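Local coordinates for hydroxyindole o-methyltransferase (PDB 4A6D), which catalyses the final step of melatonin synthesis, transferring a methyl group from S-adenosylmethionine to N-acetylserotonin, and works as a homodimer, at residues Ser22-Ala27 with Asp65-Leu70; Ala27-Gly32 with Ser104-Met109; Leu31-Leu36 with Lys71-Glu76. One frame throughout, in Å; residues are numbered along the deposited sequence.

Contact 1: Ser22-Ala27 with Asp65-Leu70; sequences SQVLFA and DICVSL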
# COMPACT_ATOMS: atom_id res chain seq x y z
N SER A 22 -2.93 4.00 0.30
CA SER A 22 -1.71 4.82 0.28
C SER A 22 -1.70 5.66 -0.98
O SER A 22 -1.56 6.88 -0.88
CB SER A 22 -0.44 3.97 0.36
OG SER A 22 -0.37 3.28 1.59
N GLN A 23 -1.92 5.03 -2.15
CA GLN A 23 -1.96 5.74 -3.42
C GLN A 23 -3.08 6.76 -3.56
O GLN A 23 -2.86 7.78 -4.19
CB GLN A 23 -1.87 4.80 -4.61
CG GLN A 23 -0.46 4.30 -4.83
CD GLN A 23 0.49 5.34 -5.39
OE1 GLN A 23 0.09 6.33 -6.01
NE2 GLN A 23 1.76 5.11 -5.21
N VAL A 24 -4.25 6.53 -2.93
CA VAL A 24 -5.35 7.51 -2.92
C VAL A 24 -4.87 8.78 -2.21
O VAL A 24 -5.03 9.88 -2.76
CB VAL A 24 -6.64 6.93 -2.27
CG1 VAL A 24 -7.57 8.03 -1.76
CG2 VAL A 24 -7.36 6.03 -3.25
N LEU A 25 -4.22 8.62 -1.02
CA LEU A 25 -3.66 9.72 -0.24
C LEU A 25 -2.56 10.45 -1.02
O LEU A 25 -2.59 11.67 -1.08
CB LEU A 25 -3.09 9.18 1.09
CG LEU A 25 -2.31 10.17 2.00
CD1 LEU A 25 -3.21 11.30 2.46
CD2 LEU A 25 -1.75 9.45 3.22
N PHE A 26 -1.62 9.69 -1.64
CA PHE A 26 -0.50 10.21 -2.43
C PHE A 26 -0.98 10.99 -3.64
O PHE A 26 -0.48 12.08 -3.90
CB PHE A 26 0.46 9.07 -2.87
CG PHE A 26 1.11 8.22 -1.78
CD1 PHE A 26 1.24 8.69 -0.48
CD2 PHE A 26 1.61 6.95 -2.07
CE1 PHE A 26 1.84 7.91 0.52
CE2 PHE A 26 2.22 6.17 -1.09
CZ PHE A 26 2.34 6.66 0.21
N ALA A 27 -1.97 10.44 -4.38
CA ALA A 27 -2.55 11.05 -5.59
C ALA A 27 -3.36 12.28 -5.24
O ALA A 27 -3.32 13.25 -5.98
CB ALA A 27 -3.39 10.05 -6.35
N ASP A 65 -14.71 10.66 -3.01
CA ASP A 65 -15.56 9.74 -2.26
C ASP A 65 -14.75 8.79 -1.39
O ASP A 65 -15.12 8.58 -0.24
CB ASP A 65 -16.55 9.01 -3.17
CG ASP A 65 -17.68 9.88 -3.71
OD1 ASP A 65 -17.92 10.97 -3.12
OD2 ASP A 65 -18.34 9.46 -4.70
N ILE A 66 -13.62 8.28 -1.91
CA ILE A 66 -12.75 7.43 -1.09
C ILE A 66 -12.18 8.27 0.08
O ILE A 66 -12.20 7.79 1.21
CB ILE A 66 -11.66 6.71 -1.94
CG1 ILE A 66 -12.33 5.71 -2.89
CG2 ILE A 66 -10.62 6.01 -1.05
CD1 ILE A 66 -11.62 5.41 -4.13
N CYS A 67 -11.77 9.53 -0.18
CA CYS A 67 -11.22 10.46 0.83
C CYS A 67 -12.22 10.70 1.97
O CYS A 67 -11.81 10.76 3.13
CB CYS A 67 -10.76 11.76 0.19
SG CYS A 67 -9.18 11.64 -0.69
N VAL A 68 -13.53 10.81 1.63
CA VAL A 68 -14.62 10.99 2.59
C VAL A 68 -14.73 9.74 3.49
O VAL A 68 -14.70 9.88 4.71
CB VAL A 68 -15.97 11.34 1.92
CG1 VAL A 68 -17.07 11.48 2.96
CG2 VAL A 68 -15.85 12.62 1.09
N SER A 69 -14.78 8.52 2.89
CA SER A 69 -14.80 7.23 3.61
C SER A 69 -13.57 7.05 4.52
O SER A 69 -13.70 6.47 5.61
CB SER A 69 -14.89 6.07 2.62
OG SER A 69 -16.12 6.10 1.92
N LEU A 70 -12.40 7.54 4.07
CA LEU A 70 -11.14 7.47 4.82
C LEU A 70 -11.06 8.54 5.92
O LEU A 70 -10.12 8.52 6.70
CB LEU A 70 -9.91 7.61 3.88
CG LEU A 70 -9.58 6.45 2.93
CD1 LEU A 70 -8.37 6.77 2.08
CD2 LEU A 70 -9.37 5.13 3.69

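Contact 2: Ala27-Gly32 with Ser104-Met109; sequences AACELG and SMLKYM. With SO4 (sulfate ion), chain F.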
# COMPACT_ATOMS: atom_id res chain seq x y z
N ALA A 27 -1.97 10.44 -4.38
CA ALA A 27 -2.55 11.05 -5.59
C ALA A 27 -3.36 12.28 -5.24
O ALA A 27 -3.32 13.25 -5.98
CB ALA A 27 -3.39 10.05 -6.35
N ALA A 28 -4.09 12.25 -4.12
CA ALA A 28 -4.85 13.40 -3.65
C ALA A 28 -3.87 14.54 -3.34
O ALA A 28 -4.17 15.70 -3.64
CB ALA A 28 -5.65 13.04 -2.41
N CYS A 29 -2.67 14.21 -2.78
CA CYS A 29 -1.59 15.16 -2.47
C CYS A 29 -0.97 15.68 -3.77
O CYS A 29 -0.88 16.90 -3.94
CB CYS A 29 -0.53 14.53 -1.56
SG CYS A 29 -0.97 14.55 0.19
N GLU A 30 -0.58 14.77 -4.69
CA GLU A 30 -0.00 15.11 -6.00
C GLU A 30 -0.96 16.01 -6.83
O GLU A 30 -0.50 16.93 -7.50
CB GLU A 30 0.43 13.83 -6.77
CG GLU A 30 0.74 14.06 -8.26
CD GLU A 30 1.83 13.27 -8.97
OE1 GLU A 30 2.80 12.84 -8.30
OE2 GLU A 30 1.73 13.12 -10.21
N LEU A 31 -2.29 15.76 -6.76
CA LEU A 31 -3.27 16.56 -7.52
C LEU A 31 -3.61 17.92 -6.89
O LEU A 31 -4.17 18.78 -7.58
CB LEU A 31 -4.52 15.75 -7.83
CG LEU A 31 -4.36 14.67 -8.88
CD1 LEU A 31 -5.36 13.56 -8.64
CD2 LEU A 31 -4.54 15.24 -10.27
N GLY A 32 -3.24 18.10 -5.63
CA GLY A 32 -3.46 19.33 -4.87
C GLY A 32 -4.89 19.57 -4.41
O GLY A 32 -5.26 20.72 -4.16
N SER A 104 4.93 16.94 1.07
CA SER A 104 6.17 16.61 0.37
C SER A 104 6.71 15.22 0.68
O SER A 104 7.25 14.59 -0.22
CB SER A 104 7.20 17.71 0.53
OG SER A 104 6.74 18.88 -0.14
N MET A 105 6.52 14.75 1.93
CA MET A 105 6.93 13.42 2.34
C MET A 105 6.01 12.39 1.70
O MET A 105 6.50 11.38 1.18
CB MET A 105 6.94 13.28 3.88
CG MET A 105 7.49 11.94 4.38
SD MET A 105 9.20 11.64 3.86
CE MET A 105 9.24 9.88 3.85
N LEU A 106 4.69 12.66 1.69
CA LEU A 106 3.67 11.79 1.10
C LEU A 106 3.90 11.62 -0.40
O LEU A 106 4.01 10.49 -0.86
CB LEU A 106 2.27 12.30 1.42
CG LEU A 106 1.89 12.25 2.90
CD1 LEU A 106 0.49 12.75 3.09
CD2 LEU A 106 2.01 10.85 3.46
N LYS A 107 4.14 12.74 -1.11
CA LYS A 107 4.49 12.74 -2.53
C LYS A 107 5.80 11.96 -2.74
O LYS A 107 5.89 11.19 -3.69
CB LYS A 107 4.66 14.18 -3.02
CG LYS A 107 3.37 14.97 -3.16
CD LYS A 107 3.70 16.44 -3.35
CE LYS A 107 2.51 17.26 -3.72
NZ LYS A 107 2.91 18.64 -4.07
N TYR A 108 6.80 12.11 -1.84
CA TYR A 108 8.07 11.37 -1.96
C TYR A 108 7.87 9.86 -1.77
O TYR A 108 8.45 9.09 -2.53
CB TYR A 108 9.14 11.92 -1.00
CG TYR A 108 10.45 11.16 -1.06
CD1 TYR A 108 11.44 11.49 -1.99
CD2 TYR A 108 10.71 10.11 -0.18
CE1 TYR A 108 12.65 10.80 -2.04
CE2 TYR A 108 11.92 9.41 -0.22
CZ TYR A 108 12.88 9.75 -1.15
OH TYR A 108 14.06 9.05 -1.20
N MET A 109 7.10 9.45 -0.72
CA MET A 109 6.77 8.04 -0.44
C MET A 109 6.07 7.42 -1.69
O MET A 109 6.38 6.30 -2.11
CB MET A 109 5.82 7.91 0.77
CG MET A 109 6.46 8.17 2.12
SD MET A 109 5.37 7.60 3.44
CE MET A 109 5.88 8.54 4.69
S SO4 F . 6.27 18.91 -5.91
O1 SO4 F . 5.04 18.32 -6.46
O2 SO4 F . 7.43 18.27 -6.54
O3 SO4 F . 6.28 20.35 -6.18
O4 SO4 F . 6.33 18.70 -4.44

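Contact 3: Leu31-Leu36 with Lys71-Glu76; sequences LGVFDL and KLLKVE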
# COMPACT_ATOMS: atom_id res chain seq x y z
N LEU A 31 -2.29 15.76 -6.76
CA LEU A 31 -3.27 16.56 -7.52
C LEU A 31 -3.61 17.92 -6.89
O LEU A 31 -4.17 18.78 -7.58
CB LEU A 31 -4.52 15.75 -7.83
CG LEU A 31 -4.36 14.67 -8.88
CD1 LEU A 31 -5.36 13.56 -8.64
CD2 LEU A 31 -4.54 15.24 -10.27
N GLY A 32 -3.24 18.10 -5.63
CA GLY A 32 -3.46 19.33 -4.87
C GLY A 32 -4.89 19.57 -4.41
O GLY A 32 -5.26 20.72 -4.16
N VAL A 33 -5.69 18.48 -4.26
CA VAL A 33 -7.09 18.49 -3.82
C VAL A 33 -7.30 19.34 -2.56
O VAL A 33 -8.16 20.22 -2.54
CB VAL A 33 -7.64 17.04 -3.65
CG1 VAL A 33 -9.00 17.02 -2.97
CG2 VAL A 33 -7.70 16.31 -4.99
N PHE A 34 -6.50 19.07 -1.52
CA PHE A 34 -6.55 19.74 -0.21
C PHE A 34 -6.22 21.22 -0.28
O PHE A 34 -6.90 22.00 0.39
CB PHE A 34 -5.69 18.99 0.82
CG PHE A 34 -5.96 17.50 0.82
CD1 PHE A 34 -7.20 16.99 1.21
CD2 PHE A 34 -4.99 16.60 0.39
CE1 PHE A 34 -7.46 15.62 1.18
CE2 PHE A 34 -5.24 15.22 0.38
CZ PHE A 34 -6.48 14.75 0.76
N ASP A 35 -5.23 21.62 -1.12
CA ASP A 35 -4.85 23.02 -1.32
C ASP A 35 -5.99 23.81 -1.98
O ASP A 35 -6.36 24.88 -1.48
CB ASP A 35 -3.56 23.14 -2.15
CG ASP A 35 -2.28 22.80 -1.41
OD1 ASP A 35 -2.16 23.16 -0.21
OD2 ASP A 35 -1.36 22.24 -2.05
N LEU A 36 -6.57 23.26 -3.07
CA LEU A 36 -7.69 23.83 -3.82
C LEU A 36 -8.91 24.05 -2.91
O LEU A 36 -9.58 25.08 -3.03
CB LEU A 36 -8.07 22.91 -4.99
CG LEU A 36 -9.12 23.44 -5.97
CD1 LEU A 36 -8.49 24.36 -6.99
CD2 LEU A 36 -9.82 22.30 -6.67
N LYS A 71 -12.02 9.47 5.98
CA LYS A 71 -12.04 10.58 6.97
C LYS A 71 -10.98 11.64 6.69
O LYS A 71 -10.58 12.39 7.60
CB LYS A 71 -12.06 10.12 8.45
CG LYS A 71 -13.33 9.36 8.86
CD LYS A 71 -13.09 7.84 9.02
CE LYS A 71 -12.25 7.45 10.23
NZ LYS A 71 -11.71 6.06 10.13
N LEU A 72 -10.53 11.73 5.43
CA LEU A 72 -9.58 12.77 5.04
C LEU A 72 -10.42 13.98 4.62
O LEU A 72 -9.98 15.12 4.79
CB LEU A 72 -8.63 12.32 3.92
CG LEU A 72 -7.76 11.08 4.19
CD1 LEU A 72 -7.13 10.55 2.91
CD2 LEU A 72 -6.72 11.36 5.27
N LEU A 73 -11.65 13.74 4.13
CA LEU A 73 -12.60 14.80 3.75
C LEU A 73 -14.01 14.60 4.34
O LEU A 73 -14.40 13.49 4.71
CB LEU A 73 -12.70 14.96 2.22
CG LEU A 73 -11.46 15.37 1.43
CD1 LEU A 73 -11.79 15.42 -0.04
CD2 LEU A 73 -10.90 16.72 1.89
N LYS A 74 -14.77 15.71 4.43
CA LYS A 74 -16.15 15.71 4.89
C LYS A 74 -17.04 16.06 3.69
O LYS A 74 -16.64 16.87 2.85
CB LYS A 74 -16.38 16.76 6.00
CG LYS A 74 -15.81 16.41 7.38
CD LYS A 74 -16.54 17.13 8.54
CE LYS A 74 -16.24 18.61 8.65
NZ LYS A 74 -16.85 19.24 9.86
N VAL A 75 -18.23 15.47 3.61
CA VAL A 75 -19.16 15.78 2.53
C VAL A 75 -20.44 16.34 3.13
O VAL A 75 -20.72 16.11 4.31
CB VAL A 75 -19.37 14.59 1.54
CG1 VAL A 75 -20.20 13.46 2.16
CG2 VAL A 75 -19.99 15.05 0.23
N GLU A 76 -21.17 17.13 2.34
CA GLU A 76 -22.46 17.72 2.71
C GLU A 76 -23.31 17.78 1.45
O GLU A 76 -22.78 17.76 0.34
CB GLU A 76 -22.31 19.09 3.43
CG GLU A 76 -22.34 20.34 2.55
CD GLU A 76 -21.86 21.61 3.23
OE1 GLU A 76 -22.69 22.30 3.86
OE2 GLU A 76 -20.65 21.91 3.13

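Contact 1: Ser22-Ala27 with Asp65-Leu70
Val24, on helix 7-31, packs against Ile66 and Cys67 of helix 57-69 and Leu70 just after them, inside the winged-helix-like dimerisation domain of this O-methyltransferase. The contact illustrates how one branched residue can serve a whole turn of a neighbouring segment. From CB, which points at the opposing helix, the side chain forks into two methyls. With Val24 CG1 anti to the backbone N (chi1 158°), that methyl meets Ile66 CG2 at 3.7 Å. The same methyl has Leu70 CD1 at 4.1 Å and Cys67 SG equally near, so that three residues spaced i, i+1 and i+4 surround it on this side. The second methyl, CG2 of Val24, has a single neighbour here, again Ile66 CG2. No hydrogen bond crosses between the segments, and the join is purely apolar and buried.

The second subunit completes the setting: its Leu301 packs on Val24 and its Gln297 on Ile66, while its Tyr15 OH bonds to Leu70 O. The intrachain packing thus runs directly into the dimer interface. Ile66 turns its CG2 branch, rather than the longer CG1 arm, toward the valine, and that one methyl meets both Val24 CG1 and, at 3.9 Å, Val24 CG2.

Contact 2: Ala27-Gly32 with Ser104-Met109
Helix 27-31, the last turn or so of helix 7-31, and helix 104-109 pass with their axes 9.0 Å apart at a signed crossing angle of -118°, Glu30 and Lys107 having the closest CA atoms. This helix-helix packing joins helix 7-31, the long helix of the dimerisation domain, to helix 103-117. Its apolar part is carried by two side chains: Cys29 points its SG at Leu106, meeting CD1 at 3.7 Å and CB at 4.1 Å, and Leu94 of helix 88-94 packs on both residues.

The other part belongs to Lys107, whose chain runs extended beyond CG past the end of helix 7-31. Its CE lies 3.4 Å from Cys29 O and 4.0 Å from Glu30 CA, so the aliphatic part of a charged residue does the packing while the ammonium travels on. Glu30 contributes little across the contact; its carboxylate is held by salt bridges from OE1 to Arg111 and from OE2 to Arg125 of the second subunit. Gly32, with positive phi, ends the helix in a Schellman motif. At its tip, Lys107 reaches a sulfate ion, probably from the crystallisation liquor, with NZ bonded to O1 at 3.2 Å and more weakly to O4 at 3.4 Å.

Contact 3: Leu31-Leu36 with Lys71-Glu76
Phe34 and Leu73 make the tight part of this contact, where the start of helix 33-39 meets the start of strand 73-78. Leu73 presents its CD2 methyl to the edge of the phenyl ring, near the ring plane, at 3.7 Å from Phe34 CE1 and 3.8 Å from Phe34 CD1. The ring gets there although its CB is not aimed at the strand: with CG anti to the carbonyl carbon (chi1 -48°), the side chain swings its CE1 corner across. That same corner has a more distant neighbour in Leu72, whose CB lies 4.4 Å from Phe34 CE1.

Toward Val33 the fit is slacker. Its CG1 comes no nearer than 4.4 Å to Leu73 CD1, and Leu64 of helix 57-69 packs on both residues. Leu72 O, oblique to the ring, is bonded by the hydroxyls of Thr87 and Ser90, while Phe34 O bonds to Asn86 ND2.

Two lysines mark the solvent side: Lys71, before the strand, in the Schellman turn of positive phi that ends helix 57-69, and Lys74, exposed on the other side of the strand from Leu73. This is the alternation expected of a strand covering a helical core. With strand 81-86 pairing antiparallel to 73-78, the arrangement is consistent with a winged-helix fold, its beta hairpin laid against the helices, as in the dimerisation domains of related O-methyltransferases.

How the contacts relate
From the N terminus, helix 7-31 supplies first segment 22-27 and then 27-32, so contacts 1 and 2 share Ala27, while contacts 2 and 3 share Leu31 and Gly32 at the turn into helix 33-39. Contact 1 closes the loop from 22-27 to 65-70, and contact 3, starting later and ending later, crosses it by bringing back strand 73-78. Contact 2 makes the longest closure, out to helix 103-117; it also crosses contact 1, and it starts from the same stretch as contact 3 but runs on past its end. The joints are continuous: Ala28 CB packs on Phe34 CE2, and Phe26 on Met109. Together they tie helices 7-31, 33-39 and 57-69 and strand 73-78 to helix 103-117.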